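Local coordinates for protein putative oxidoreductase (Bacteroides fragilis NCTC 9343, PDB 3FHL) that probably acts as a nucleotide-dependent oxidoreductase of the Gfo/Idh/MocA family, joining a Rossmann-type NAD-binding domain to a C-terminal alpha/beta domain, at residues 192-197 with 216-221; 154-159 with 234-239; 284-289 with 297-302; 9-14 with 71-76. All coordinates share one frame; numbering follows the deposited sequence.

Contact 1 of 4, residues 192-197 with 216-221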
# COMPACT_ATOMS: atom_id res chain seq x y z
N GLY C 192 -8.07 15.88 -9.29
CA GLY C 192 -9.47 16.28 -9.07
C GLY C 192 -10.16 15.49 -7.98
O GLY C 192 -9.56 14.62 -7.33
N MET C 193 -11.43 15.81 -7.75
CA MET C 193 -12.24 15.11 -6.77
C MET C 193 -12.70 13.73 -7.26
O MET C 193 -13.07 13.57 -8.43
CB MET C 193 -13.43 15.98 -6.32
CG MET C 193 -13.02 17.21 -5.51
SD MET C 193 -12.56 16.94 -3.78
CE MET C 193 -14.16 16.74 -3.00
N PRO C 194 -12.65 12.72 -6.37
CA PRO C 194 -13.06 11.36 -6.75
C PRO C 194 -14.59 11.17 -6.77
O PRO C 194 -15.32 11.91 -6.11
CB PRO C 194 -12.43 10.51 -5.65
CG PRO C 194 -12.45 11.38 -4.46
CD PRO C 194 -12.21 12.77 -4.96
N GLU C 195 -15.06 10.18 -7.51
CA GLU C 195 -16.46 9.78 -7.41
C GLU C 195 -16.79 9.10 -6.09
O GLU C 195 -17.89 9.26 -5.55
CB GLU C 195 -16.82 8.84 -8.56
CG GLU C 195 -16.74 9.47 -9.92
CD GLU C 195 -16.99 8.47 -11.02
OE1 GLU C 195 -17.58 7.41 -10.74
OE2 GLU C 195 -16.60 8.75 -12.18
N ALA C 196 -15.84 8.33 -5.57
CA ALA C 196 -16.07 7.56 -4.34
C ALA C 196 -14.81 7.44 -3.48
O ALA C 196 -13.70 7.71 -3.95
CB ALA C 196 -16.63 6.17 -4.69
N VAL C 197 -14.98 7.07 -2.22
CA VAL C 197 -13.86 6.90 -1.29
C VAL C 197 -13.95 5.56 -0.56
O VAL C 197 -14.99 5.20 -0.02
CB VAL C 197 -13.79 8.06 -0.26
CG1 VAL C 197 -12.76 7.77 0.87
CG2 VAL C 197 -13.45 9.40 -0.95
N ILE C 216 -6.28 4.97 2.09
CA ILE C 216 -7.40 5.61 1.39
C ILE C 216 -7.26 5.41 -0.10
O ILE C 216 -6.20 5.62 -0.68
CB ILE C 216 -7.48 7.13 1.72
CG1 ILE C 216 -7.73 7.33 3.22
CG2 ILE C 216 -8.56 7.81 0.87
CD1 ILE C 216 -7.48 8.75 3.74
N HIS C 217 -8.36 5.01 -0.72
CA HIS C 217 -8.43 4.98 -2.17
C HIS C 217 -9.41 6.04 -2.62
O HIS C 217 -10.55 6.05 -2.17
CB HIS C 217 -8.86 3.60 -2.67
CG HIS C 217 -7.87 2.53 -2.33
ND1 HIS C 217 -6.60 2.52 -2.86
CD2 HIS C 217 -7.94 1.49 -1.48
CE1 HIS C 217 -5.93 1.49 -2.37
NE2 HIS C 217 -6.73 0.84 -1.54
N LEU C 218 -8.94 6.92 -3.50
CA LEU C 218 -9.79 7.93 -4.11
C LEU C 218 -10.16 7.37 -5.47
O LEU C 218 -9.30 7.22 -6.35
CB LEU C 218 -9.07 9.28 -4.23
CG LEU C 218 -8.46 9.87 -2.97
CD1 LEU C 218 -7.90 11.26 -3.29
CD2 LEU C 218 -9.50 9.98 -1.89
N LEU C 219 -11.43 7.01 -5.61
CA LEU C 219 -11.87 6.21 -6.74
C LEU C 219 -12.42 7.11 -7.83
O LEU C 219 -13.31 7.92 -7.57
CB LEU C 219 -12.93 5.18 -6.28
CG LEU C 219 -12.54 4.33 -5.04
CD1 LEU C 219 -13.74 3.70 -4.34
CD2 LEU C 219 -11.52 3.27 -5.41
N HIS C 220 -11.85 6.98 -9.03
CA HIS C 220 -12.18 7.78 -10.21
C HIS C 220 -12.11 9.31 -10.00
O HIS C 220 -13.14 9.99 -10.01
CB HIS C 220 -13.54 7.36 -10.80
CG HIS C 220 -13.68 5.89 -11.03
ND1 HIS C 220 -13.03 5.22 -12.05
CD2 HIS C 220 -14.40 4.95 -10.36
CE1 HIS C 220 -13.35 3.94 -12.01
NE2 HIS C 220 -14.17 3.75 -10.99
N PRO C 221 -10.89 9.85 -9.80
CA PRO C 221 -10.77 11.30 -9.67
C PRO C 221 -11.12 12.00 -11.00
O PRO C 221 -10.78 11.47 -12.04
CB PRO C 221 -9.32 11.50 -9.25
CG PRO C 221 -8.61 10.30 -9.72
CD PRO C 221 -9.59 9.17 -9.68
O HOH W 1 -14.61 10.87 -12.27

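Contact 2 of 4, residues 154-159 with 234-239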
# COMPACT_ATOMS: atom_id res chain seq x y z
N ALA C 154 5.40 7.41 5.90
CA ALA C 154 5.86 6.32 6.73
C ALA C 154 6.56 6.86 7.96
O ALA C 154 7.51 7.65 7.87
CB ALA C 154 6.80 5.45 5.93
N ARG C 155 6.10 6.44 9.13
CA ARG C 155 6.74 6.85 10.38
C ARG C 155 6.91 5.64 11.28
O ARG C 155 6.30 4.60 11.06
CB ARG C 155 5.90 7.92 11.08
CG ARG C 155 5.77 9.24 10.31
CD ARG C 155 5.34 10.39 11.20
NE ARG C 155 5.47 11.69 10.54
CZ ARG C 155 4.96 12.83 10.99
NH1 ARG C 155 4.26 12.86 12.12
NH2 ARG C 155 5.14 13.95 10.29
N TYR C 156 7.76 5.77 12.29
CA TYR C 156 7.92 4.71 13.27
C TYR C 156 8.07 5.30 14.66
O TYR C 156 9.13 5.80 15.02
CB TYR C 156 9.10 3.77 12.93
CG TYR C 156 9.23 2.65 13.94
CD1 TYR C 156 8.31 1.60 13.97
CD2 TYR C 156 10.25 2.66 14.90
CE1 TYR C 156 8.41 0.59 14.91
CE2 TYR C 156 10.35 1.66 15.85
CZ TYR C 156 9.42 0.62 15.85
OH TYR C 156 9.51 -0.37 16.79
N ARG C 157 7.01 5.18 15.42
CA ARG C 157 6.98 5.59 16.79
C ARG C 157 6.11 4.63 17.59
O ARG C 157 4.91 4.76 17.62
CB ARG C 157 6.44 7.01 16.87
CG ARG C 157 6.34 7.56 18.26
CD ARG C 157 6.54 9.06 18.28
NE ARG C 157 5.28 9.76 18.18
CZ ARG C 157 5.08 10.85 17.46
NH1 ARG C 157 6.06 11.37 16.75
NH2 ARG C 157 3.88 11.41 17.44
N ASN C 158 6.73 3.66 18.23
CA ASN C 158 6.02 2.63 18.95
C ASN C 158 5.86 3.00 20.38
O ASN C 158 6.31 2.32 21.25
CB ASN C 158 6.76 1.30 18.86
CG ASN C 158 6.01 0.17 19.51
OD1 ASN C 158 4.81 0.13 19.52
ND2 ASN C 158 6.74 -0.76 20.04
N PHE C 159 5.24 4.14 20.61
CA PHE C 159 4.76 4.53 21.91
C PHE C 159 3.90 5.74 21.67
O PHE C 159 3.90 6.27 20.60
CB PHE C 159 5.91 4.93 22.80
CG PHE C 159 6.84 5.88 22.16
CD1 PHE C 159 7.85 5.44 21.36
CD2 PHE C 159 6.70 7.22 22.37
CE1 PHE C 159 8.71 6.31 20.77
CE2 PHE C 159 7.56 8.11 21.78
CZ PHE C 159 8.56 7.65 20.98
N SER C 234 1.26 5.72 8.52
CA SER C 234 1.30 4.81 9.65
C SER C 234 2.42 5.21 10.58
O SER C 234 3.46 5.70 10.12
CB SER C 234 1.53 3.36 9.17
OG SER C 234 1.58 2.45 10.27
N TYR C 235 2.20 5.00 11.87
CA TYR C 235 3.25 5.17 12.88
C TYR C 235 4.01 3.87 13.17
O TYR C 235 4.88 3.85 14.03
CB TYR C 235 2.65 5.73 14.17
CG TYR C 235 2.65 7.24 14.23
CD1 TYR C 235 3.85 7.95 14.24
CD2 TYR C 235 1.46 7.95 14.29
CE1 TYR C 235 3.85 9.34 14.32
CE2 TYR C 235 1.45 9.33 14.38
CZ TYR C 235 2.65 10.02 14.38
OH TYR C 235 2.64 11.40 14.44
N LEU C 236 3.70 2.81 12.43
CA LEU C 236 4.45 1.56 12.58
C LEU C 236 4.97 1.03 11.25
O LEU C 236 4.44 0.05 10.71
CB LEU C 236 3.59 0.51 13.30
CG LEU C 236 3.38 0.71 14.80
CD1 LEU C 236 2.47 -0.42 15.31
CD2 LEU C 236 4.71 0.75 15.57
N MET C 237 5.95 1.74 10.71
CA MET C 237 6.64 1.33 9.48
C MET C 237 8.12 1.55 9.72
O MET C 237 8.71 2.53 9.23
CB MET C 237 6.19 2.14 8.24
CG MET C 237 4.76 1.93 7.78
SD MET C 237 4.36 2.79 6.23
CE MET C 237 2.76 2.08 5.89
N ARG C 238 8.73 0.64 10.49
CA ARG C 238 10.16 0.75 10.83
C ARG C 238 11.04 0.87 9.60
O ARG C 238 11.98 1.65 9.58
CB ARG C 238 10.64 -0.38 11.75
CG ARG C 238 11.96 0.01 12.42
CD ARG C 238 12.28 -0.79 13.64
NE ARG C 238 13.26 -0.08 14.46
CZ ARG C 238 13.55 -0.35 15.73
NH1 ARG C 238 12.94 -1.34 16.36
NH2 ARG C 238 14.45 0.38 16.37
N GLU C 239 10.71 0.08 8.58
CA GLU C 239 11.31 0.28 7.28
C GLU C 239 10.26 0.98 6.43
O GLU C 239 9.17 0.45 6.20
CB GLU C 239 11.76 -1.04 6.67
CG GLU C 239 12.40 -0.90 5.28
CD GLU C 239 13.75 -0.19 5.30
OE1 GLU C 239 14.38 -0.06 6.38
OE2 GLU C 239 14.17 0.23 4.20

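Contact 3 of 4, residues 284-289 with 297-302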
# COMPACT_ATOMS: atom_id res chain seq x y z
N TRP C 284 17.17 12.08 -3.80
CA TRP C 284 16.39 12.10 -5.04
C TRP C 284 15.70 10.77 -5.30
O TRP C 284 16.17 9.73 -4.87
CB TRP C 284 17.26 12.43 -6.26
CG TRP C 284 17.80 13.84 -6.32
CD1 TRP C 284 17.33 14.95 -5.68
CD2 TRP C 284 18.92 14.28 -7.11
NE1 TRP C 284 18.10 16.05 -6.00
CE2 TRP C 284 19.08 15.67 -6.88
CE3 TRP C 284 19.80 13.63 -7.99
CZ2 TRP C 284 20.08 16.42 -7.50
CZ3 TRP C 284 20.81 14.38 -8.60
CH2 TRP C 284 20.94 15.76 -8.35
N GLY C 285 14.59 10.83 -6.02
CA GLY C 285 13.86 9.62 -6.39
C GLY C 285 14.50 8.91 -7.55
O GLY C 285 15.27 9.51 -8.29
N LEU C 286 14.18 7.63 -7.69
CA LEU C 286 14.65 6.83 -8.80
C LEU C 286 13.67 6.88 -9.97
O LEU C 286 12.49 6.55 -9.83
CB LEU C 286 14.82 5.36 -8.35
CG LEU C 286 15.40 4.40 -9.39
CD1 LEU C 286 16.86 4.74 -9.68
CD2 LEU C 286 15.28 2.97 -8.90
N LEU C 287 14.18 7.25 -11.13
CA LEU C 287 13.36 7.23 -12.34
C LEU C 287 13.77 6.05 -13.20
O LEU C 287 14.94 5.93 -13.59
CB LEU C 287 13.50 8.55 -13.10
CG LEU C 287 12.88 8.67 -14.49
CD1 LEU C 287 11.35 8.75 -14.40
CD2 LEU C 287 13.47 9.87 -15.22
N HIS C 288 12.81 5.19 -13.51
CA HIS C 288 13.07 4.00 -14.31
C HIS C 288 12.06 4.02 -15.43
O HIS C 288 10.91 3.70 -15.22
CB HIS C 288 12.91 2.73 -13.46
CG HIS C 288 13.32 1.46 -14.14
ND1 HIS C 288 13.40 0.26 -13.48
CD2 HIS C 288 13.67 1.20 -15.43
CE1 HIS C 288 13.76 -0.69 -14.33
NE2 HIS C 288 13.93 -0.14 -15.52
N THR C 289 12.49 4.45 -16.61
CA THR C 289 11.57 4.66 -17.73
C THR C 289 12.29 4.53 -19.07
O THR C 289 13.48 4.22 -19.11
CB THR C 289 10.84 6.04 -17.59
OG1 THR C 289 9.73 6.10 -18.49
CG2 THR C 289 11.80 7.23 -17.85
N CYS C 297 17.65 4.14 -15.89
CA CYS C 297 17.35 3.89 -14.49
C CYS C 297 18.36 4.67 -13.66
O CYS C 297 19.50 4.24 -13.50
CB CYS C 297 17.43 2.38 -14.18
SG CYS C 297 16.71 1.92 -12.60
N ARG C 298 17.94 5.81 -13.15
CA ARG C 298 18.83 6.67 -12.43
C ARG C 298 18.13 7.63 -11.52
O ARG C 298 16.97 7.82 -11.64
CB ARG C 298 19.71 7.44 -13.39
CG ARG C 298 19.00 8.48 -14.12
CD ARG C 298 19.63 8.76 -15.46
NE ARG C 298 18.92 9.88 -16.05
CZ ARG C 298 18.69 10.06 -17.33
NH1 ARG C 298 18.00 11.10 -17.69
NH2 ARG C 298 19.12 9.23 -18.24
N LYS C 299 18.86 8.20 -10.59
CA LYS C 299 18.32 9.24 -9.72
C LYS C 299 17.91 10.46 -10.55
O LYS C 299 18.60 10.85 -11.50
CB LYS C 299 19.32 9.61 -8.62
CG LYS C 299 19.48 8.52 -7.56
CD LYS C 299 18.11 7.99 -7.09
CE LYS C 299 18.22 7.23 -5.81
NZ LYS C 299 18.55 8.13 -4.67
N TYR C 300 16.76 11.03 -10.21
CA TYR C 300 16.20 12.13 -10.98
C TYR C 300 16.47 13.45 -10.25
O TYR C 300 15.96 13.64 -9.15
CB TYR C 300 14.69 11.94 -11.18
CG TYR C 300 14.07 13.02 -12.03
CD1 TYR C 300 14.32 13.09 -13.38
CD2 TYR C 300 13.24 13.99 -11.46
CE1 TYR C 300 13.76 14.09 -14.17
CE2 TYR C 300 12.68 14.99 -12.23
CZ TYR C 300 12.93 15.04 -13.58
OH TYR C 300 12.36 16.02 -14.34
N PRO C 301 17.30 14.34 -10.85
CA PRO C 301 17.58 15.64 -10.23
C PRO C 301 16.28 16.40 -10.06
O PRO C 301 15.60 16.70 -11.04
CB PRO C 301 18.50 16.34 -11.25
CG PRO C 301 19.09 15.22 -12.07
CD PRO C 301 18.01 14.18 -12.13
N GLY C 302 15.90 16.64 -8.81
CA GLY C 302 14.57 17.12 -8.53
C GLY C 302 14.43 18.62 -8.52
O GLY C 302 15.39 19.36 -8.76
O HOH W 2 13.89 13.29 -7.42

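Contact 4 of 4, residues 9-14 with 71-76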
# COMPACT_ATOMS: atom_id res chain seq x y z
N GLY C 9 0.59 41.69 8.73
CA GLY C 9 0.47 41.43 10.16
C GLY C 9 0.43 39.93 10.45
O GLY C 9 -0.35 39.19 9.85
N LEU C 10 1.28 39.49 11.37
CA LEU C 10 1.36 38.08 11.77
C LEU C 10 0.67 37.91 13.12
O LEU C 10 1.06 38.56 14.10
CB LEU C 10 2.82 37.63 11.81
CG LEU C 10 3.16 36.15 12.08
CD1 LEU C 10 2.46 35.20 11.11
CD2 LEU C 10 4.67 35.91 12.09
N ALA C 11 -0.34 37.04 13.17
CA ALA C 11 -1.21 36.92 14.35
C ALA C 11 -0.58 36.23 15.56
O ALA C 11 -1.07 36.39 16.68
CB ALA C 11 -2.53 36.24 13.98
N ALA C 12 0.51 35.49 15.36
CA ALA C 12 1.19 34.80 16.48
C ALA C 12 2.67 34.53 16.19
O ALA C 12 3.07 34.27 15.05
CB ALA C 12 0.46 33.50 16.85
N PHE C 13 3.49 34.58 17.24
CA PHE C 13 4.89 34.21 17.10
C PHE C 13 5.21 32.93 17.89
O PHE C 13 6.26 32.81 18.52
CB PHE C 13 5.80 35.38 17.50
CG PHE C 13 7.17 35.34 16.87
CD1 PHE C 13 7.33 35.49 15.49
CD2 PHE C 13 8.31 35.19 17.66
CE1 PHE C 13 8.60 35.47 14.91
CE2 PHE C 13 9.58 35.16 17.09
CZ PHE C 13 9.73 35.31 15.71
N GLY C 14 4.29 31.96 17.82
CA GLY C 14 4.55 30.60 18.31
C GLY C 14 5.36 29.85 17.27
O GLY C 14 5.97 30.48 16.39
N VAL C 71 -3.43 34.54 9.90
CA VAL C 71 -4.10 34.01 11.10
C VAL C 71 -3.48 32.64 11.47
O VAL C 71 -3.79 31.61 10.87
CB VAL C 71 -5.65 33.95 10.90
CG1 VAL C 71 -6.39 33.32 12.09
CG2 VAL C 71 -6.20 35.36 10.64
N ASN C 72 -2.57 32.66 12.44
CA ASN C 72 -1.86 31.45 12.87
C ASN C 72 -1.89 31.30 14.39
O ASN C 72 -0.94 30.81 15.01
CB ASN C 72 -0.43 31.45 12.33
CG ASN C 72 0.40 32.58 12.90
OD1 ASN C 72 -0.09 33.67 13.15
ND2 ASN C 72 1.67 32.30 13.15
N THR C 73 -3.00 31.73 14.97
CA THR C 73 -3.26 31.70 16.41
C THR C 73 -3.80 30.30 16.82
O THR C 73 -3.96 29.45 15.94
CB THR C 73 -4.29 32.80 16.76
OG1 THR C 73 -5.33 32.83 15.78
CG2 THR C 73 -3.62 34.15 16.81
N PRO C 74 -4.04 30.05 18.14
CA PRO C 74 -4.65 28.76 18.54
C PRO C 74 -5.97 28.45 17.84
O PRO C 74 -6.74 29.37 17.54
CB PRO C 74 -4.87 28.92 20.05
CG PRO C 74 -3.82 29.88 20.47
CD PRO C 74 -3.75 30.87 19.34
N ASP C 75 -6.21 27.16 17.62
CA ASP C 75 -7.25 26.64 16.72
C ASP C 75 -8.67 27.20 16.90
O ASP C 75 -9.38 27.39 15.91
CB ASP C 75 -7.31 25.11 16.80
CG ASP C 75 -5.95 24.43 16.58
OD1 ASP C 75 -4.94 25.13 16.34
OD2 ASP C 75 -5.91 23.18 16.64
N ASN C 76 -9.06 27.45 18.15
CA ASN C 76 -10.42 27.91 18.47
C ASN C 76 -10.76 29.33 18.01
O ASN C 76 -11.93 29.67 17.83
CB ASN C 76 -10.70 27.77 19.97
CG ASN C 76 -11.26 26.41 20.34
OD1 ASN C 76 -10.76 25.74 21.25
ND2 ASN C 76 -12.31 25.99 19.64

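Contact 1 of 4, residues 192-197 with 216-221
Glu195 and Ala196 both face Leu219 where strands 194-202 and 213-221 pair as an antiparallel hairpin, and this two-against-one match is a classic beta bulge. Leu219 O accepts from Ala196 N at 3.3 Å and, weakly, from Glu195 N at 2.9 Å; Leu219 N returns a nearly straight bond (165°) to Ala196 O. Glu195 N also donates to His220 O at 3.2 Å, standing above the plane of that carbonyl. On one face of the hairpin Val197 and Leu218 lie side by side and point the same way, with Val197 CG2 4.1 Å from Leu218 CD2. The ring of Pro194 crosses Leu218 obliquely, its CB 3.8 Å from Leu218 CB. Compact aliphatic groups suit this face, because helices 180-191 and 328-347 cover it, Ala187 and Ile337 both resting on Leu218. On the other face Leu219 holds CG beside its own backbone N (chi1 -50°), and the methyl of Ala196 is small enough for Leu219 to pack against it, CD1 to CB 3.8 Å. His217 is further along the same strand and bonds through NE2 to His217 NE2 of the second subunit. Where both strands turn a corner, at Glu195 and His220, the Glu195 side chain, extended beyond CG, passes slantwise beside His220, its CD nearest His220 CB, carboxylate and ring planes 29° apart. The polar end of that histidine looks elsewhere, ND1 bonding to Pro225 O. A water finishes the corner, giving one hydrogen to Glu195 OE2 and another to His220 O, 2.8 Å away.

Contact 2 of 4, residues 154-159 with 234-239
Tyr156 carries CG anti to its backbone N (chi1 -179°) and Arg238 does likewise (chi1 -162°); from these starts the phenol ring and the arginine chain come to lie against each other. Arg238 CB sits over one face of the ring, 4.0 Å from its centroid, a CH-pi contact, and further out the guanidinium turns nearly flat to the ring, planes 21° apart, with Tyr156 CE2 over its face. Leu236 CD2 adds an apolar touch at Tyr156 CE1 (3.8 Å). The loops concerned follow the parallel strands 146-154 and 228-234, and the backbones stay bonded beyond them: Arg155 N to Ser234 O, Met237 N to Arg155 O, and Arg157 N to Tyr235 O at 2.9 Å. Ser234 OG accepts from Leu236 N, an ST turn that shapes the bend. Tyr235 runs between two arginines: Arg155 NH1 makes a weak bond to its OH at 3.2 Å, and Arg157 lays its guanidinium face over CE1. A long arginine suits position 238, giving aliphatic CB to the Tyr156 ring while NH1 reaches Leu250 O of the second subunit; Tyr156 OH bonds to Thr249 O there. The two neighbouring positive groups would be expected to polarise the Tyr235 hydroxyl.

Contact 3 of 4, residues 284-289 with 297-302
The beta hairpin of strands 286-291 and 294-299 forms one margin of the large mixed sheet within this chain, and in it Leu287 stands opposite Arg298 as an antiparallel hydrogen-bonded pair. Leu287 N reaches Arg298 O at 2.9 Å and Arg298 N returns to Leu287 O at 3.0 Å; Tyr300 N continues the pattern to Gly285 O. Side by side with Tyr300 on one face, Leu287 brings CD2 to 3.8 Å from Tyr300 CD1, an aliphatic branch against a ring that packs on helix 129-139 and whose OH bonds to Asp136. The opposite face holds His288 with Cys297. Cys297 SG is anti to its backbone N (chi1 -166°) and lies over the imidazole, 4.0 Å from its centroid, a sulfur-aromatic contact. That histidine is engaged at both nitrogens, by Glu295 and by Glu239 of the second subunit. Beyond the paired strands, Trp284 spreads its indole as a platform under the chain of 300-302. Pro301 CA sits over the centre of the six-membered ring, 3.5 Å from its centroid and 5° off the normal, a CH-pi contact; Tyr300 O and Gly302 N lie over the same face. The broad indole suits the Pro301 CA-H and the backbone beside it. Lys299 passes the indole edge at CB and bends at chi2 (-47°), which places CD near the carbonyl of Trp284; NZ then donates to Trp284 O at 2.9 Å and also to Glu281 O. One water links the two segments, accepting from Gly285 N and donating to Tyr300 O at 2.7 Å.

Contact 4 of 4, residues 9-14 with 71-76
Asn72 reaches from the end of strand 68-71 to the end of strand 6-10 at Leu10, the first strand of the Rossmann fold, and to the turn of Ala11 and Ala12 that follows. From CB the side chain enters the crowded position, where chi1 65° puts CG between the backbone N and the carbonyl carbon. CG meets Leu10 CD1 at 3.8 Å, the leucine and asparagine side chains crossing at about a right angle. OD1 lies 2.9 Å from Ala12 N. ND2 donates to Ala12 O at 3.1 Å, a fairly straight bond (157°) whose donor stands above the carbonyl plane, and it also bonds to Ser16 OG. An amide suits this place because its NH2 group can serve both the turn and the helix after it. Ala11 and Ala12 direct their CB atoms toward 71-76, where a single methyl fits: that of Ala12 is 3.5 Å from Asn72 O, and that of Ala11 lies 3.7 Å from Thr73 CG2. Thr73 divides its branches, the methyl going to Ala11 while OG1 bonds to Thr77 OG1. In Rossmann domains the turn between the first strand and the first helix commonly lies at the dinucleotide; here Asn72 ties that turn to the end of strand 68-71. Around the contact, strand 6-10 runs parallel to its neighbour 68-71, and Gly14 is the N-cap of helix 15-27, whose His21 touches both Leu10 and Asn72. Strand 91-95 touches Asn72 through Glu95, and helix 78-87 packs on Val71 and Thr73 with Tyr81.

How the contacts relate
From the N terminus, contact 4 closes first, joining the ends of neighbouring parallel strands in the Rossmann domain. The chain then enters the C-terminal alpha/beta domain, where contact 2 closes a long loop from 154 to 239. Contact 1, a hairpin, opens and closes within that loop. Contact 3, a second hairpin, follows in series, and no two contacts cross. Contacts 1 and 3 lie in the same mixed sheet, toward its two margins, their centres about 28 Å apart, while contact 2 extends from its middle strands. Contacts 1, 2 and 3 all reach the second subunit, and contact 2 of one subunit meets contact 3 of the other.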